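Local coordinates for erythrocyte membrane protein 1 (Plasmodium falciparum, PDB 6S8T) that probably binds host cell-surface receptors through this ICAM-1-binding DBLbeta domain, one part of a much longer surface protein of the parasite, at residues K217-I222 / P243-L248. Numbering follows the deposited sequence.
Sequences KIKEEI and PPYKQL
Leu248 reaches out from the start of helix 246-268 and forks between two sites. CD2 lies on the last turn of helix 202-221, and CD1 on Ile222, the residue that follows that helix. With CG anti to the backbone N (chi1 -174°), the branch point is carried towards the other helix. CD2 meets Ile218 CG2 at 3.8 Å. It also lies 3.7 Å from the backbone N of Lys219. The other branch, CD1, touches Ile222 CD1 at 3.9 Å, where the two side chains run antiparallel alongside each other. Ile218 and Leu248 are buried, and Ile218 also packs on Ala137 and Ile138 of helix 137-163.

A second apolar contact involves Tyr245, the N-cap residue of helix 246-268. Lys219 is extended and crosses the tyrosine at about a right angle. Its CD sits near the ring plane, 4.1 Å from Tyr245 CE1, so the lysine meets an edge of the ring.

No hydrogen bond joins the two segments. The polar end of Lys219 turns to the intervening loop, where NZ forms a salt bridge with Glu239. Asp238 of that loop accepts a hydrogen bond from Leu248 N through OD2.

A type II beta turn from Pro243 to Lys246, with Tyr245 third at positive phi (59°), leads into the second helix. The C-terminal end of helix 202-221 thus packs on the N-terminal end of helix 246-268, after a partly unmodelled connection, within the largely helical Duffy-binding-like fold.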
# COMPACT_ATOMS: atom_id res chain seq x y z
N LYS A 217 -14.48 8.81 -23.15
CA LYS A 217 -14.12 9.82 -24.13
C LYS A 217 -12.72 9.58 -24.68
O LYS A 217 -12.45 9.91 -25.85
CB LYS A 217 -14.21 11.22 -23.51
CG LYS A 217 -15.59 11.83 -23.54
CD LYS A 217 -16.04 12.11 -24.96
CE LYS A 217 -17.29 12.97 -24.99
NZ LYS A 217 -18.37 12.40 -24.14
N ILE A 218 -11.82 9.03 -23.87
CA ILE A 218 -10.47 8.75 -24.34
C ILE A 218 -10.49 7.69 -25.43
O ILE A 218 -9.75 7.78 -26.42
CB ILE A 218 -9.57 8.34 -23.15
CG1 ILE A 218 -9.26 9.56 -22.28
CG2 ILE A 218 -8.30 7.67 -23.65
CD1 ILE A 218 -8.39 9.24 -21.07
N LYS A 219 -11.34 6.67 -25.28
CA LYS A 219 -11.44 5.63 -26.29
C LYS A 219 -11.86 6.21 -27.64
O LYS A 219 -11.38 5.76 -28.69
CB LYS A 219 -12.42 4.54 -25.85
CG LYS A 219 -12.59 3.41 -26.85
CD LYS A 219 -13.67 2.43 -26.43
CE LYS A 219 -13.88 1.37 -27.51
NZ LYS A 219 -14.98 0.42 -27.19
N GLU A 220 -12.73 7.21 -27.63
CA GLU A 220 -13.12 7.90 -28.86
C GLU A 220 -12.12 8.97 -29.26
O GLU A 220 -12.01 9.29 -30.45
CB GLU A 220 -14.51 8.51 -28.70
CG GLU A 220 -15.21 8.85 -30.01
CD GLU A 220 -15.70 7.62 -30.76
OE1 GLU A 220 -15.71 6.52 -30.17
OE2 GLU A 220 -16.07 7.76 -31.95
N GLU A 221 -11.38 9.53 -28.30
CA GLU A 221 -10.40 10.57 -28.62
C GLU A 221 -9.28 10.03 -29.50
O GLU A 221 -8.96 10.61 -30.54
CB GLU A 221 -9.83 11.16 -27.32
CG GLU A 221 -8.76 12.23 -27.52
CD GLU A 221 -8.23 12.78 -26.20
OE1 GLU A 221 -8.85 12.50 -25.15
OE2 GLU A 221 -7.21 13.49 -26.20
N ILE A 222 -8.68 8.90 -29.10
CA ILE A 222 -7.63 8.28 -29.90
C ILE A 222 -8.17 7.43 -31.03
O ILE A 222 -7.38 6.91 -31.83
CB ILE A 222 -6.70 7.40 -29.03
CG1 ILE A 222 -7.46 6.17 -28.53
CG2 ILE A 222 -6.16 8.21 -27.86
CD1 ILE A 222 -6.60 5.22 -27.72
N PRO A 243 -12.57 -4.18 -14.46
CA PRO A 243 -13.25 -2.88 -14.51
C PRO A 243 -13.44 -2.36 -15.94
O PRO A 243 -12.75 -2.81 -16.85
CB PRO A 243 -12.30 -1.97 -13.72
CG PRO A 243 -10.96 -2.57 -13.92
CD PRO A 243 -11.18 -4.06 -13.97
N PRO A 244 -14.38 -1.42 -16.13
CA PRO A 244 -14.62 -0.89 -17.47
C PRO A 244 -13.37 -0.24 -18.05
O PRO A 244 -12.63 0.45 -17.34
CB PRO A 244 -15.74 0.14 -17.25
CG PRO A 244 -16.39 -0.27 -15.97
CD PRO A 244 -15.30 -0.86 -15.13
N TYR A 245 -13.14 -0.48 -19.34
CA TYR A 245 -11.97 0.04 -20.06
C TYR A 245 -10.67 -0.45 -19.42
O TYR A 245 -9.69 0.29 -19.35
CB TYR A 245 -12.00 1.57 -20.14
CG TYR A 245 -13.30 2.13 -20.66
CD1 TYR A 245 -13.59 2.13 -22.02
CD2 TYR A 245 -14.25 2.65 -19.79
CE1 TYR A 245 -14.79 2.64 -22.49
CE2 TYR A 245 -15.44 3.16 -20.25
CZ TYR A 245 -15.71 3.15 -21.60
OH TYR A 245 -16.90 3.66 -22.06
N LYS A 246 -10.67 -1.71 -18.98
CA LYS A 246 -9.52 -2.26 -18.27
C LYS A 246 -8.22 -2.08 -19.05
O LYS A 246 -7.22 -1.59 -18.52
CB LYS A 246 -9.75 -3.75 -17.97
CG LYS A 246 -8.50 -4.49 -17.52
CD LYS A 246 -8.57 -5.98 -17.84
CE LYS A 246 -9.45 -6.73 -16.86
NZ LYS A 246 -8.79 -6.85 -15.53
N GLN A 247 -8.23 -2.48 -20.33
CA GLN A 247 -7.00 -2.44 -21.13
C GLN A 247 -6.57 -1.01 -21.43
O GLN A 247 -5.38 -0.69 -21.35
CB GLN A 247 -7.19 -3.24 -22.42
CG GLN A 247 -7.45 -4.72 -22.21
CD GLN A 247 -7.57 -5.50 -23.51
OE1 GLN A 247 -6.94 -6.54 -23.69
NE2 GLN A 247 -8.38 -4.99 -24.43
N LEU A 248 -7.52 -0.14 -21.79
CA LEU A 248 -7.18 1.25 -22.08
C LEU A 248 -6.58 1.95 -20.86
O LEU A 248 -5.70 2.80 -21.01
CB LEU A 248 -8.42 1.99 -22.56
CG LEU A 248 -8.22 3.43 -23.05
CD1 LEU A 248 -7.37 3.45 -24.31
CD2 LEU A 248 -9.56 4.11 -23.29